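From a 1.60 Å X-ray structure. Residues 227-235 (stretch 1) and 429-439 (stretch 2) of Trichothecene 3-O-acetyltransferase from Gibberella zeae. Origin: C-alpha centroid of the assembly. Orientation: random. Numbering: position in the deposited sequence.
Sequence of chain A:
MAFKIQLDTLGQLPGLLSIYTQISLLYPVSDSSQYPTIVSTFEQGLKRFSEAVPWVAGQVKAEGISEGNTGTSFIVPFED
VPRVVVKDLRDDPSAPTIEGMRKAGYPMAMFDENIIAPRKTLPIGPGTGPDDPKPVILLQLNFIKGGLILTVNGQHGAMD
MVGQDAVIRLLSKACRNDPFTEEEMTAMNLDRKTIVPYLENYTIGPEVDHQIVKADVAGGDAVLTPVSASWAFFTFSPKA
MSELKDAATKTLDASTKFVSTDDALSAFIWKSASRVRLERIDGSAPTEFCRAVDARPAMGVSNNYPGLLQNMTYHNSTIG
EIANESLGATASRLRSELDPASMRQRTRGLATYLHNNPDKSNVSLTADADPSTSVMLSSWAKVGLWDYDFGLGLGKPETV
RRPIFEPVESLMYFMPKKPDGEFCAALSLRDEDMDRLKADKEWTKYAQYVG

Stretch 1 (227-235) VSASWAFFT
Stretch 2 429-439: LRDEDMDRLKA

A short antiparallel strand pairing, continued by a helix that packs its apolar side against the same strand, joins the two stretches and buries 482 Å² in total. Residues 229-235 form an extended strand, with phi from -89° to -153° and psi from 134° to 171°. Stretch 2 ends a strand at Leu429 and Arg430, then turns into a helix at Asp431. The strand and helix axes approach to 7.7 Å, with 41° between their N-to-C directions.

The register is set by two bridges. Ser230 and Leu429 are the hydrogen-bonded pair, with CA atoms 5.9 Å apart. Ser230 N donates to Leu429 O at 3.1 Å, and Leu429 N donates to Ser230 O at 3.2 Å. Their side chains lie on the same face of the sheet. Ala229 and Arg430 are the non-hydrogen-bonded pair, with CA atoms 3.9 Å apart and diverging side chains. The small Ala229 side chain fits a tight site, its CB 3.3 Å from Leu429 O.

Arg430 is the N-cap residue. Its phi/psi is -64/150°, and its O accepts from Met434 N at 2.9 Å. The next residue, Asp431, is fixed twice by Ser228. Asp431 N donates to Ser228 O at 2.8 Å, and Ser228 OG (chi1 t) donates to Asp431 OD2 at 2.6 Å. Asp431, chi1 m, starts sideways, but its carboxylate comes nearer to stretch 1. Arg430 CA also makes a CA-H...O contact with Ser228 O at 3.4 Å. The end of the Arg430 side chain (chi1 p, chi2 t, chi3 p) leads away, with Val227 CB over one face of its guanidinium.

A water fills the gap beside Ser230, chi1 p. It accepts from Ser230 OG at 2.6 Å and donates to Leu429 O at 2.9 Å and Asp431 OD1 at 2.7 Å.

Further along, the contact is apolar. Met434 (chi1 t, chi2 p, chi3 p) points toward the strand and is buried. Its flexible thioether reaches several residues: Met434 CE is 3.6 Å from Ser230 OG and 4.1 Å from Ala232 CB. The buried Phe234, chi1 m and chi2 90°, also points across. Its CZ lies 3.9 Å from Met434 SD, which sits at the ring edge. Lys438 CG is at the edge too, 4.1 Å from Phe234 CZ, so the lysine contributes its aliphatic stem. Leu437 (chi1 t, chi2 p) adds CD2 at 4.5 Å from Phe234 CZ. Trp231 points away and is buried elsewhere in the structure.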

# COMPACT_ATOMS: atom_id res chain seq x y z
N VAL A 227 3.32 7.19 -21.97
CA VAL A 227 4.69 6.69 -21.89
C VAL A 227 4.72 5.17 -21.69
O VAL A 227 3.92 4.63 -20.93
CB VAL A 227 5.48 7.37 -20.74
N SER A 228 5.63 4.49 -22.37
CA SER A 228 5.81 3.05 -22.21
C SER A 228 6.54 2.77 -20.90
O SER A 228 7.67 3.22 -20.70
CB SER A 228 6.57 2.46 -23.40
OG SER A 228 6.72 1.05 -23.25
N ALA A 229 5.89 2.03 -20.01
CA ALA A 229 6.40 1.81 -18.66
C ALA A 229 6.22 0.36 -18.22
O ALA A 229 5.53 -0.42 -18.90
CB ALA A 229 5.73 2.76 -17.68
N SER A 230 6.83 -0.01 -17.10
CA SER A 230 6.69 -1.36 -16.57
C SER A 230 6.80 -1.38 -15.04
O SER A 230 7.15 -0.38 -14.43
CB SER A 230 7.72 -2.31 -17.19
OG SER A 230 9.01 -2.14 -16.63
N TRP A 231 6.48 -2.54 -14.47
CA TRP A 231 6.67 -2.85 -13.05
C TRP A 231 7.80 -3.87 -12.91
O TRP A 231 7.95 -4.77 -13.74
CB TRP A 231 5.40 -3.49 -12.48
CG TRP A 231 4.34 -2.53 -12.03
CD1 TRP A 231 3.15 -2.27 -12.65
CD2 TRP A 231 4.36 -1.73 -10.85
NE1 TRP A 231 2.44 -1.34 -11.93
CE2 TRP A 231 3.16 -1.00 -10.81
CE3 TRP A 231 5.29 -1.57 -9.80
CZ2 TRP A 231 2.85 -0.10 -9.78
CZ3 TRP A 231 4.99 -0.66 -8.77
CH2 TRP A 231 3.78 0.06 -8.78
N ALA A 232 8.58 -3.77 -11.83
CA ALA A 232 9.56 -4.78 -11.49
C ALA A 232 9.83 -4.80 -9.99
O ALA A 232 9.85 -3.75 -9.34
CB ALA A 232 10.87 -4.56 -12.24
N PHE A 233 10.06 -5.99 -9.44
CA PHE A 233 10.56 -6.13 -8.11
C PHE A 233 12.07 -6.14 -8.19
O PHE A 233 12.65 -6.69 -9.08
CB PHE A 233 10.20 -7.47 -7.50
CG PHE A 233 8.75 -7.63 -7.05
CD1 PHE A 233 8.19 -8.87 -7.01
CD2 PHE A 233 7.97 -6.57 -6.69
CE1 PHE A 233 6.90 -9.06 -6.63
CE2 PHE A 233 6.70 -6.76 -6.28
CZ PHE A 233 6.17 -8.00 -6.27
N PHE A 234 12.65 -5.54 -7.15
CA PHE A 234 14.08 -5.59 -6.86
C PHE A 234 14.27 -6.02 -5.42
O PHE A 234 13.61 -5.53 -4.57
CB PHE A 234 14.69 -4.19 -7.03
CG PHE A 234 14.64 -3.67 -8.44
CD1 PHE A 234 13.60 -2.94 -8.90
CD2 PHE A 234 15.70 -3.89 -9.28
CE1 PHE A 234 13.59 -2.48 -10.16
CE2 PHE A 234 15.69 -3.42 -10.56
CZ PHE A 234 14.64 -2.76 -11.01
N THR A 235 15.15 -6.92 -5.12
CA THR A 235 15.41 -7.34 -3.75
C THR A 235 16.71 -6.72 -3.22
O THR A 235 17.58 -6.46 -3.97
CB THR A 235 15.47 -8.87 -3.65
OG1 THR A 235 16.54 -9.36 -4.47
CG2 THR A 235 14.23 -9.50 -4.27
N LEU A 429 8.37 2.40 -13.58
CA LEU A 429 9.15 3.45 -14.23
C LEU A 429 8.97 3.36 -15.74
O LEU A 429 8.70 2.29 -16.28
CB LEU A 429 10.63 3.28 -13.89
CG LEU A 429 11.13 3.52 -12.45
CD1 LEU A 429 12.58 3.05 -12.33
CD2 LEU A 429 10.97 4.97 -12.01
N ARG A 430 9.15 4.49 -16.42
CA ARG A 430 9.17 4.46 -17.88
C ARG A 430 10.37 3.64 -18.36
O ARG A 430 11.40 3.56 -17.68
CB ARG A 430 9.11 5.86 -18.49
CG ARG A 430 10.40 6.69 -18.40
CD ARG A 430 10.23 8.02 -19.16
NE ARG A 430 9.21 8.86 -18.54
CZ ARG A 430 8.66 9.94 -19.08
NH1 ARG A 430 9.02 10.35 -20.29
NH2 ARG A 430 7.74 10.61 -18.40
N ASP A 431 10.21 3.00 -19.52
CA ASP A 431 11.19 2.03 -20.01
C ASP A 431 12.63 2.54 -19.98
O ASP A 431 13.54 1.82 -19.57
CB ASP A 431 10.83 1.57 -21.42
CG ASP A 431 9.62 0.65 -21.46
OD1 ASP A 431 9.14 0.22 -20.39
OD2 ASP A 431 9.15 0.36 -22.58
N GLU A 432 12.85 3.78 -20.42
CA GLU A 432 14.22 4.26 -20.51
C GLU A 432 14.88 4.43 -19.14
O GLU A 432 16.07 4.17 -19.00
CB GLU A 432 14.35 5.52 -21.38
CG GLU A 432 13.62 6.75 -20.91
CD GLU A 432 13.68 7.86 -21.94
OE1 GLU A 432 12.62 8.20 -22.50
OE2 GLU A 432 14.79 8.39 -22.20
N ASP A 433 14.09 4.82 -18.14
CA ASP A 433 14.52 4.85 -16.74
C ASP A 433 14.77 3.45 -16.18
O ASP A 433 15.81 3.19 -15.56
CB ASP A 433 13.48 5.55 -15.87
CG ASP A 433 13.45 7.06 -16.07
OD1 ASP A 433 14.29 7.59 -16.84
OD2 ASP A 433 12.59 7.71 -15.47
N MET A 434 13.82 2.54 -16.39
CA MET A 434 13.97 1.17 -15.91
C MET A 434 15.21 0.49 -16.50
O MET A 434 15.96 -0.16 -15.77
CB MET A 434 12.71 0.35 -16.19
CG MET A 434 12.73 -1.04 -15.57
SD MET A 434 12.46 -0.99 -13.77
CE MET A 434 10.68 -0.78 -13.72
N ASP A 435 15.41 0.64 -17.81
CA ASP A 435 16.55 0.01 -18.49
C ASP A 435 17.88 0.54 -17.96
O ASP A 435 18.80 -0.24 -17.69
CB ASP A 435 16.46 0.20 -20.01
CG ASP A 435 15.30 -0.55 -20.64
OD1 ASP A 435 14.85 -1.58 -20.07
OD2 ASP A 435 14.83 -0.11 -21.71
N ARG A 436 17.97 1.86 -17.81
CA ARG A 436 19.18 2.50 -17.29
C ARG A 436 19.43 2.11 -15.83
O ARG A 436 20.58 1.88 -15.43
CB ARG A 436 19.11 4.02 -17.42
CG ARG A 436 19.23 4.50 -18.86
CD ARG A 436 19.20 6.01 -18.96
NE ARG A 436 19.53 6.45 -20.32
CZ ARG A 436 18.73 7.16 -21.11
NH1 ARG A 436 17.53 7.56 -20.70
NH2 ARG A 436 19.14 7.48 -22.33
N LEU A 437 18.36 2.04 -15.05
CA LEU A 437 18.47 1.65 -13.64
C LEU A 437 19.06 0.25 -13.52
O LEU A 437 19.98 0.03 -12.74
CB LEU A 437 17.11 1.74 -12.94
CG LEU A 437 17.14 1.69 -11.41
CD1 LEU A 437 17.85 2.90 -10.82
CD2 LEU A 437 15.71 1.58 -10.88
N LYS A 438 18.53 -0.68 -14.31
CA LYS A 438 18.94 -2.07 -14.26
C LYS A 438 20.41 -2.26 -14.64
O LYS A 438 21.04 -3.24 -14.24
CB LYS A 438 18.04 -2.93 -15.16
CG LYS A 438 16.63 -3.13 -14.60
CD LYS A 438 15.66 -3.66 -15.65
CE LYS A 438 16.08 -5.03 -16.15
NZ LYS A 438 15.14 -5.54 -17.19
N ALA A 439 20.94 -1.33 -15.42
CA ALA A 439 22.33 -1.38 -15.89
C ALA A 439 23.26 -0.48 -15.09
O ALA A 439 24.48 -0.49 -15.30
CB ALA A 439 22.40 -1.04 -17.38
O HOH W 1 6.95 -1.34 -21.48
O HOH W 2 9.87 0.07 -17.80